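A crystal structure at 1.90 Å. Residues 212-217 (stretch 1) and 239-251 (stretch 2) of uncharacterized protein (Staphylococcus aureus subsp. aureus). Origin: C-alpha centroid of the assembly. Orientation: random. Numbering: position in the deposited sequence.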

# COMPACT_ATOMS: atom_id res chain seq x y z
N VAL A 212 0.46 -14.42 -3.84
CA VAL A 212 -0.24 -13.16 -3.70
C VAL A 212 -1.71 -13.34 -3.40
O VAL A 212 -2.44 -14.03 -4.16
N PHE A 213 -2.16 -12.76 -2.29
CA PHE A 213 -3.63 -12.73 -1.99
C PHE A 213 -4.19 -11.42 -2.54
O PHE A 213 -3.65 -10.36 -2.22
N ILE A 214 -5.23 -11.46 -3.36
CA ILE A 214 -5.77 -10.24 -3.98
C ILE A 214 -7.22 -10.11 -3.55
O ILE A 214 -7.96 -11.09 -3.64
N ALA A 215 -7.62 -8.90 -3.09
CA ALA A 215 -9.06 -8.57 -2.87
C ALA A 215 -9.28 -7.26 -3.62
O ALA A 215 -8.51 -6.29 -3.42
N HIS A 216 -10.27 -7.23 -4.49
CA HIS A 216 -10.50 -6.10 -5.34
C HIS A 216 -11.95 -6.05 -5.82
O HIS A 216 -12.46 -7.03 -6.16
N CYS A 217 -12.61 -4.91 -5.74
CA CYS A 217 -13.99 -4.77 -6.21
C CYS A 217 -14.03 -4.68 -7.72
O CYS A 217 -13.25 -3.90 -8.32
N THR A 239 -4.67 -16.04 -4.89
CA THR A 239 -6.00 -16.27 -4.34
C THR A 239 -6.66 -14.92 -4.58
O THR A 239 -6.05 -13.87 -4.27
N PHE A 240 -7.87 -14.95 -5.11
CA PHE A 240 -8.53 -13.75 -5.60
C PHE A 240 -9.97 -13.70 -5.03
O PHE A 240 -10.81 -14.60 -5.29
N GLU A 241 -10.22 -12.65 -4.27
CA GLU A 241 -11.57 -12.23 -3.93
C GLU A 241 -11.97 -11.03 -4.76
O GLU A 241 -11.47 -9.88 -4.57
N ARG A 242 -12.91 -11.31 -5.64
CA ARG A 242 -13.37 -10.37 -6.64
C ARG A 242 -14.73 -9.92 -6.10
O ARG A 242 -15.75 -10.60 -6.25
N VAL A 243 -14.73 -8.79 -5.42
CA VAL A 243 -15.89 -8.31 -4.68
C VAL A 243 -16.83 -7.56 -5.62
O VAL A 243 -16.39 -6.69 -6.37
N ASN A 244 -18.11 -7.94 -5.61
CA ASN A 244 -19.11 -7.40 -6.53
C ASN A 244 -19.72 -6.12 -5.96
O ASN A 244 -20.89 -6.07 -5.59
N LYS A 245 -18.90 -5.07 -5.91
CA LYS A 245 -19.34 -3.77 -5.43
C LYS A 245 -18.69 -2.72 -6.27
O LYS A 245 -17.62 -2.95 -6.86
N ASN A 246 -19.28 -1.53 -6.27
CA ASN A 246 -18.73 -0.40 -6.97
C ASN A 246 -18.02 0.45 -5.94
O ASN A 246 -18.40 1.57 -5.71
N GLU A 247 -17.01 -0.13 -5.30
CA GLU A 247 -16.28 0.53 -4.22
C GLU A 247 -14.80 0.35 -4.44
O GLU A 247 -14.38 -0.44 -5.31
N HIS A 248 -13.98 1.10 -3.68
CA HIS A 248 -12.51 0.94 -3.75
C HIS A 248 -12.16 0.23 -2.45
O HIS A 248 -11.97 -1.00 -2.44
N ASP A 249 -12.19 0.97 -1.34
CA ASP A 249 -11.87 0.42 -0.01
C ASP A 249 -13.11 -0.24 0.63
O ASP A 249 -13.81 0.31 1.50
N PHE A 250 -13.37 -1.45 0.15
CA PHE A 250 -14.56 -2.21 0.57
C PHE A 250 -14.56 -2.50 2.08
O PHE A 250 -15.61 -2.79 2.64
N ASP A 251 -13.36 -2.44 2.68
CA ASP A 251 -13.12 -2.67 4.10
C ASP A 251 -13.06 -1.40 4.92
O ASP A 251 -12.60 -1.41 6.05

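Strands 212-217 and 239-243 run parallel. As in any β-sheet, successive side chains alternate between its two faces, so most do not lie between the strands. V212 adopts t and points sideways; its O accepts from T239 N at 3.1 Å.

F213 (t) lies on the same face as T239 and E241. Its CE1 is 3.8 Å from T239 CG2, and its CZ is 4.1 Å from E241 CG. T239 and E241 are both m at chi1.

I214 (m, then t) occupies the other face with F240 (t). I214 CG2 meets F240 CD1 at 3.7 Å. I214 N donates to T239 O at 2.7 Å, and I214 O accepts from E241 N at 2.8 Å.

A215 returns to the face of F213. Its small CB reaches F250 CZ at 3.5 Å; F250 (p) points toward stretch 1.

H216 (t) shares the face of F240, and its CB lies 4.1 Å from CE1 at that ring's edge. Both imidazole nitrogens are hydrogen-bonded elsewhere in the structure.

C217 (m) is the most covered residue. Its SG packs 3.7 Å from F250 CB and 3.9 Å from V243 CG1 (V243 is t). The loop bends around it, with C217 CB 3.1 Å from E247 O. One water accepts from C217 N (2.8 Å) and donates to H248 O (2.7 Å), bridging strand and loop.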

# COMPACT_ATOMS: atom_id res chain seq x y z
CB VAL A 212 -0.15 -12.30 -4.94
CG1 VAL A 212 -0.77 -10.93 -4.61
CG2 VAL A 212 1.37 -12.15 -5.44
CB PHE A 213 -3.85 -12.85 -0.50
CG PHE A 213 -5.30 -12.91 -0.06
CD1 PHE A 213 -5.88 -14.10 0.26
CD2 PHE A 213 -6.09 -11.73 -0.01
CE1 PHE A 213 -7.22 -14.18 0.66
CE2 PHE A 213 -7.42 -11.79 0.39
CZ PHE A 213 -7.99 -13.03 0.71
CB ILE A 214 -5.68 -10.28 -5.50
CG1 ILE A 214 -4.19 -10.52 -5.91
CG2 ILE A 214 -6.34 -8.99 -6.11
CD1 ILE A 214 -3.93 -10.91 -7.39
CB ALA A 215 -9.40 -8.42 -1.37
CB HIS A 216 -9.54 -6.18 -6.52
CG HIS A 216 -9.24 -4.86 -7.16
ND1 HIS A 216 -8.02 -4.58 -7.72
CD2 HIS A 216 -10.00 -3.78 -7.35
CE1 HIS A 216 -8.05 -3.37 -8.22
NE2 HIS A 216 -9.24 -2.86 -8.01
CB CYS A 217 -14.60 -3.50 -5.66
SG CYS A 217 -14.82 -3.60 -3.86
CB THR A 239 -5.95 -16.59 -2.81
OG1 THR A 239 -5.24 -17.82 -2.60
CG2 THR A 239 -7.35 -16.72 -2.17
CB PHE A 240 -8.55 -13.77 -7.11
CG PHE A 240 -8.98 -12.49 -7.78
CD1 PHE A 240 -9.04 -11.26 -7.11
CD2 PHE A 240 -9.31 -12.53 -9.14
CE1 PHE A 240 -9.46 -10.07 -7.81
CE2 PHE A 240 -9.67 -11.37 -9.85
CZ PHE A 240 -9.76 -10.13 -9.15
CB GLU A 241 -11.65 -11.89 -2.45
CG GLU A 241 -11.45 -13.10 -1.56
CD GLU A 241 -12.65 -14.00 -1.60
OE1 GLU A 241 -13.76 -13.49 -1.29
OE2 GLU A 241 -12.50 -15.19 -1.92
CB ARG A 242 -13.46 -11.10 -7.99
CG ARG A 242 -13.44 -10.23 -9.17
CD ARG A 242 -13.81 -10.96 -10.49
NE ARG A 242 -14.07 -9.87 -11.40
CZ ARG A 242 -13.16 -9.30 -12.16
NH1 ARG A 242 -11.96 -9.86 -12.34
NH2 ARG A 242 -13.52 -8.25 -12.87
CB VAL A 243 -15.44 -7.44 -3.51
CG1 VAL A 243 -16.65 -6.83 -2.74
CG2 VAL A 243 -14.55 -8.26 -2.59
CB ASN A 244 -20.17 -8.46 -6.86
CG ASN A 244 -21.16 -7.98 -7.93
OD1 ASN A 244 -20.78 -7.36 -8.95
ND2 ASN A 244 -22.44 -8.27 -7.70
CB LYS A 245 -18.91 -3.56 -3.97
CG LYS A 245 -19.54 -4.52 -2.98
CD LYS A 245 -18.99 -4.29 -1.58
CE LYS A 245 -19.79 -5.10 -0.55
NZ LYS A 245 -19.29 -4.85 0.83
CB ASN A 246 -19.82 0.40 -7.69
CG ASN A 246 -20.45 -0.40 -8.81
OD1 ASN A 246 -19.79 -1.23 -9.42
ND2 ASN A 246 -21.73 -0.18 -9.06
CB GLU A 247 -16.68 -0.10 -2.89
CG GLU A 247 -18.11 0.18 -2.45
CD GLU A 247 -18.46 -0.50 -1.13
OE1 GLU A 247 -17.54 -0.79 -0.36
OE2 GLU A 247 -19.65 -0.74 -0.85
CB HIS A 248 -11.81 2.32 -3.94
CG HIS A 248 -10.30 2.28 -3.88
ND1 HIS A 248 -9.53 1.40 -4.63
CD2 HIS A 248 -9.42 2.97 -3.11
CE1 HIS A 248 -8.25 1.62 -4.38
NE2 HIS A 248 -8.16 2.56 -3.44
CB ASP A 249 -11.15 1.45 0.88
CG ASP A 249 -11.90 2.78 0.99
OD1 ASP A 249 -12.59 3.16 0.01
OD2 ASP A 249 -11.83 3.41 2.09
CB PHE A 250 -14.63 -3.57 -0.18
CG PHE A 250 -13.46 -4.49 0.09
CD1 PHE A 250 -13.43 -5.33 1.21
CD2 PHE A 250 -12.38 -4.53 -0.78
CE1 PHE A 250 -12.34 -6.15 1.47
CE2 PHE A 250 -11.28 -5.35 -0.52
CZ PHE A 250 -11.25 -6.15 0.60
CB ASP A 251 -11.82 -3.46 4.29
CG ASP A 251 -10.58 -2.72 3.75
OD1 ASP A 251 -10.69 -1.86 2.83
OD2 ASP A 251 -9.47 -3.07 4.22
O HOH W 1 -11.52 -2.51 -4.67